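Local coordinates for protein light Chain (Clostridium botulinum, PDB 6BVD) that acts as the zinc-dependent endopeptidase of a mosaic botulinum neurotoxin and probably cleaves a neuronal SNARE protein, at residues A[121-125]-A[180-184]; A[135-139]-A[190-194]. One frame throughout, in Å; residues are numbered along the deposited sequence.

Contact 1 (A[121-125]-A[180-184]); sequences GNSYT and MEATP
A Met-aromatic contact between M180 and Y124 forms the outer end of a loop-to-loop packing in which the type I turn N122–T125 lies against 180-184. SD of M180 stands over one face of the Y124 ring, 3.7 Å from its centroid and only 10° off the ring normal. CG of M180 is anti to the backbone N (chi1 -157°) and the next torsion is extended, which carries the sulfur out over the ring; the bend at chi3 then turns the terminal methyl away from it. CG of M180 sits 3.5 Å from CE2 of Y124. CB of A182 approaches CD2 of Y124 at 3.6 Å, meeting the ring obliquely, while E181 O lies near the ring plane at the edge. At the buried end, CB of N122 packs on CB of P184 at 3.8 Å. The N122 amide is turned back on its own turn: OD1 accepts from Y124 N at 3.0 Å, an Asx turn. N122 N in turn donates to OG1 of T125 at 2.9 Å, nearly straight at 166°. No hydrogen bond passes between the two segments, so the join rests on side-chain packing. It links the loop between helix 104-115 and strand 129-130 to the one between strands 168-171 and 193-196, with Y174 touching N122 and T125.

Contact 2 (A[135-139]-A[190-194]); sequences RTVSF and GSIMT
The F139 ring meets I192 edge-on: CD1 of I192 lies in the ring plane, 3.9 Å from CD2. Both residues are buried beside the mixed β-sheet of the clostridial neurotoxin protease; F139 belongs to strand 138-142, and I192 comes just before strand 193-196. These strands are not neighbours in the sheet, and the contact joins the start of the first, with the turn before it, to the loop leading into the second, through a single backbone hydrogen bond and one inserted side chain. I192 N donates to T136 O at 2.9 Å, almost straight at 172°, although the donor is tilted 27° from the carbonyl plane. The isoleucine then runs along the bend of 135-139. CG1 of I192, anti to the carbonyl carbon (chi1 -70°), passes 3.5 Å from T136 O and delivers CD1 of I192 against the backbone, 3.6 Å from R135 O and 3.7 Å from V137 C. The δ-methyl thus touches both main-chain atoms and the phenyl edge. A looser van der Waals touch is made on the other side of the hydrogen bond, where CB of T136 and CB of S191 are 4.1 Å apart. Polar ends in the first segment are engaged by other parts of the chain: R135 forms a salt bridge with E30, OG1 of T136 bonds to N134, and OG of S138 bonds to T132 O. M193, with its CB on the side away from 135-139, packs on V233 and L237 of helix 222-237. S191 OG takes a hydrogen bond from I172 N and gives its own to I192 O at 2.9 Å, reaching that oxygen from above the carbonyl plane.

In the fold
Contacts 1 and 2 adjoin, their centres 12 Å apart, and their segments alternate along the chain. P184 is the main bridge: its O lies 2.9 Å from G190 N, a probable hydrogen bond, and its CG packs 3.9 Å from CG2 of T136 and 4.2 Å from CB of S191. N122 ND2 also lies 4.1 Å from T136 OG1. Contact 1 is the more peripheral, about 22 Å from the chain centre to its own centre, against 14 Å for contact 2. Neither contact supplies a zinc or calcium ligand. The link to the zinc site is indirect: M193, next to I192 but taking no part in contact 2, faces the helix bearing the zinc ligands H228 and H232.

Contact 1 (A[121-125]-A[180-184])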
# COMPACT_ATOMS: atom_id res chain seq x y z
N GLY A 121 35.46 14.67 0.07
CA GLY A 121 36.55 15.45 -0.48
C GLY A 121 36.26 15.72 -1.94
O GLY A 121 35.34 15.10 -2.51
N ASN A 122 37.02 16.64 -2.52
CA ASN A 122 36.86 16.94 -3.94
C ASN A 122 38.15 17.50 -4.52
O ASN A 122 39.20 17.47 -3.86
CB ASN A 122 35.68 17.89 -4.15
CG ASN A 122 35.83 19.22 -3.38
OD1 ASN A 122 36.70 20.02 -3.69
ND2 ASN A 122 34.95 19.46 -2.42
N SER A 123 38.11 18.02 -5.76
CA SER A 123 39.34 18.46 -6.39
C SER A 123 40.11 19.50 -5.59
O SER A 123 41.33 19.50 -5.63
CB SER A 123 39.06 19.00 -7.80
OG SER A 123 38.67 17.90 -8.60
N TYR A 124 39.40 20.34 -4.86
CA TYR A 124 40.00 21.47 -4.13
C TYR A 124 40.04 21.28 -2.61
O TYR A 124 40.01 22.27 -1.88
CB TYR A 124 39.22 22.73 -4.45
CG TYR A 124 39.34 23.10 -5.91
CD1 TYR A 124 40.53 22.92 -6.60
CD2 TYR A 124 38.26 23.58 -6.61
CE1 TYR A 124 40.65 23.26 -7.98
CE2 TYR A 124 38.36 23.91 -7.98
CZ TYR A 124 39.55 23.74 -8.64
OH TYR A 124 39.63 24.07 -10.00
N THR A 125 40.11 20.02 -2.15
CA THR A 125 40.34 19.75 -0.72
C THR A 125 41.61 18.89 -0.59
O THR A 125 42.06 18.30 -1.58
CB THR A 125 39.13 19.06 -0.02
OG1 THR A 125 38.87 17.78 -0.61
CG2 THR A 125 37.87 19.91 -0.11
N MET A 180 36.31 30.38 -7.09
CA MET A 180 36.54 29.09 -7.69
C MET A 180 35.32 28.16 -7.55
O MET A 180 34.59 28.23 -6.56
CB MET A 180 37.75 28.48 -7.02
CG MET A 180 38.50 27.42 -7.78
SD MET A 180 39.95 27.07 -6.77
CE MET A 180 40.27 28.75 -6.34
N GLU A 181 35.13 27.25 -8.50
CA GLU A 181 33.97 26.35 -8.43
C GLU A 181 34.34 24.90 -8.70
O GLU A 181 34.87 24.56 -9.76
CB GLU A 181 32.87 26.81 -9.39
CG GLU A 181 32.18 28.07 -8.93
CD GLU A 181 30.94 28.42 -9.74
OE1 GLU A 181 30.44 27.56 -10.49
OE2 GLU A 181 30.47 29.57 -9.62
N ALA A 182 34.12 24.07 -7.69
CA ALA A 182 34.28 22.64 -7.83
C ALA A 182 32.90 22.02 -8.01
O ALA A 182 31.93 22.41 -7.34
CB ALA A 182 34.98 22.05 -6.63
N THR A 183 32.82 21.03 -8.90
CA THR A 183 31.57 20.29 -9.09
C THR A 183 31.82 18.80 -8.88
O THR A 183 31.92 18.03 -9.83
CB THR A 183 30.99 20.52 -10.52
OG1 THR A 183 31.99 20.17 -11.48
CG2 THR A 183 30.65 21.98 -10.69
N PRO A 184 31.95 18.38 -7.60
CA PRO A 184 32.37 17.00 -7.36
C PRO A 184 31.41 15.95 -7.89
O PRO A 184 31.88 14.85 -8.11
CB PRO A 184 32.46 16.91 -5.81
CG PRO A 184 31.83 18.22 -5.30
CD PRO A 184 31.97 19.22 -6.39

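Contact 2 (A[135-139]-A[190-194])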
# COMPACT_ATOMS: atom_id res chain seq x y z
N ARG A 135 29.43 22.54 1.93
CA ARG A 135 28.03 22.37 1.55
C ARG A 135 27.78 21.25 0.56
O ARG A 135 26.61 20.90 0.33
CB ARG A 135 27.47 23.66 0.97
CG ARG A 135 28.08 24.03 -0.35
CD ARG A 135 27.13 24.90 -1.11
NE ARG A 135 27.19 26.28 -0.64
CZ ARG A 135 27.75 27.29 -1.31
NH1 ARG A 135 28.38 27.08 -2.46
NH2 ARG A 135 27.75 28.50 -0.77
N THR A 136 28.84 20.65 0.02
CA THR A 136 28.63 19.51 -0.90
C THR A 136 28.41 18.17 -0.20
O THR A 136 28.00 17.21 -0.85
CB THR A 136 29.82 19.32 -1.87
OG1 THR A 136 31.03 19.03 -1.17
CG2 THR A 136 29.99 20.56 -2.82
N VAL A 137 28.72 18.08 1.11
CA VAL A 137 28.62 16.82 1.84
C VAL A 137 27.83 16.93 3.18
O VAL A 137 27.31 15.94 3.65
CB VAL A 137 30.03 16.23 2.14
CG1 VAL A 137 30.69 15.77 0.86
CG2 VAL A 137 30.94 17.26 2.91
N SER A 138 27.69 18.12 3.76
CA SER A 138 26.90 18.21 4.97
C SER A 138 26.16 19.54 5.06
O SER A 138 26.40 20.46 4.28
CB SER A 138 27.81 17.99 6.19
OG SER A 138 28.71 19.06 6.30
N PHE A 139 25.19 19.62 5.97
CA PHE A 139 24.43 20.85 6.21
C PHE A 139 24.06 21.01 7.68
O PHE A 139 23.99 20.02 8.42
CB PHE A 139 23.15 20.90 5.35
CG PHE A 139 22.37 19.59 5.35
CD1 PHE A 139 21.48 19.30 6.36
CD2 PHE A 139 22.54 18.67 4.30
CE1 PHE A 139 20.75 18.10 6.38
CE2 PHE A 139 21.82 17.46 4.30
CZ PHE A 139 20.92 17.16 5.36
N GLY A 190 31.02 12.76 -6.26
CA GLY A 190 29.61 12.86 -5.97
C GLY A 190 29.35 14.04 -5.06
O GLY A 190 30.29 14.67 -4.56
N SER A 191 28.09 14.39 -4.86
CA SER A 191 27.77 15.47 -3.90
C SER A 191 26.35 15.27 -3.49
O SER A 191 25.64 14.43 -4.10
CB SER A 191 27.95 16.87 -4.52
OG SER A 191 26.91 17.17 -5.43
N ILE A 192 25.91 16.01 -2.47
CA ILE A 192 24.50 16.13 -2.19
C ILE A 192 23.78 16.49 -3.47
O ILE A 192 24.24 17.36 -4.22
CB ILE A 192 24.23 17.20 -1.12
CG1 ILE A 192 24.73 16.73 0.25
CG2 ILE A 192 22.76 17.39 -0.94
CD1 ILE A 192 24.82 17.92 1.28
N MET A 193 22.64 15.84 -3.74
CA MET A 193 21.88 16.14 -4.96
C MET A 193 20.61 16.87 -4.59
O MET A 193 20.20 16.85 -3.44
CB MET A 193 21.60 14.84 -5.77
CG MET A 193 22.92 14.15 -6.23
SD MET A 193 23.98 15.18 -7.35
CE MET A 193 22.96 15.25 -8.86
N THR A 194 20.08 17.61 -5.55
CA THR A 194 18.83 18.35 -5.43
C THR A 194 17.86 17.87 -6.51
O THR A 194 18.27 17.76 -7.69
CB THR A 194 19.04 19.88 -5.65
OG1 THR A 194 20.16 20.34 -4.89
CG2 THR A 194 17.80 20.67 -5.26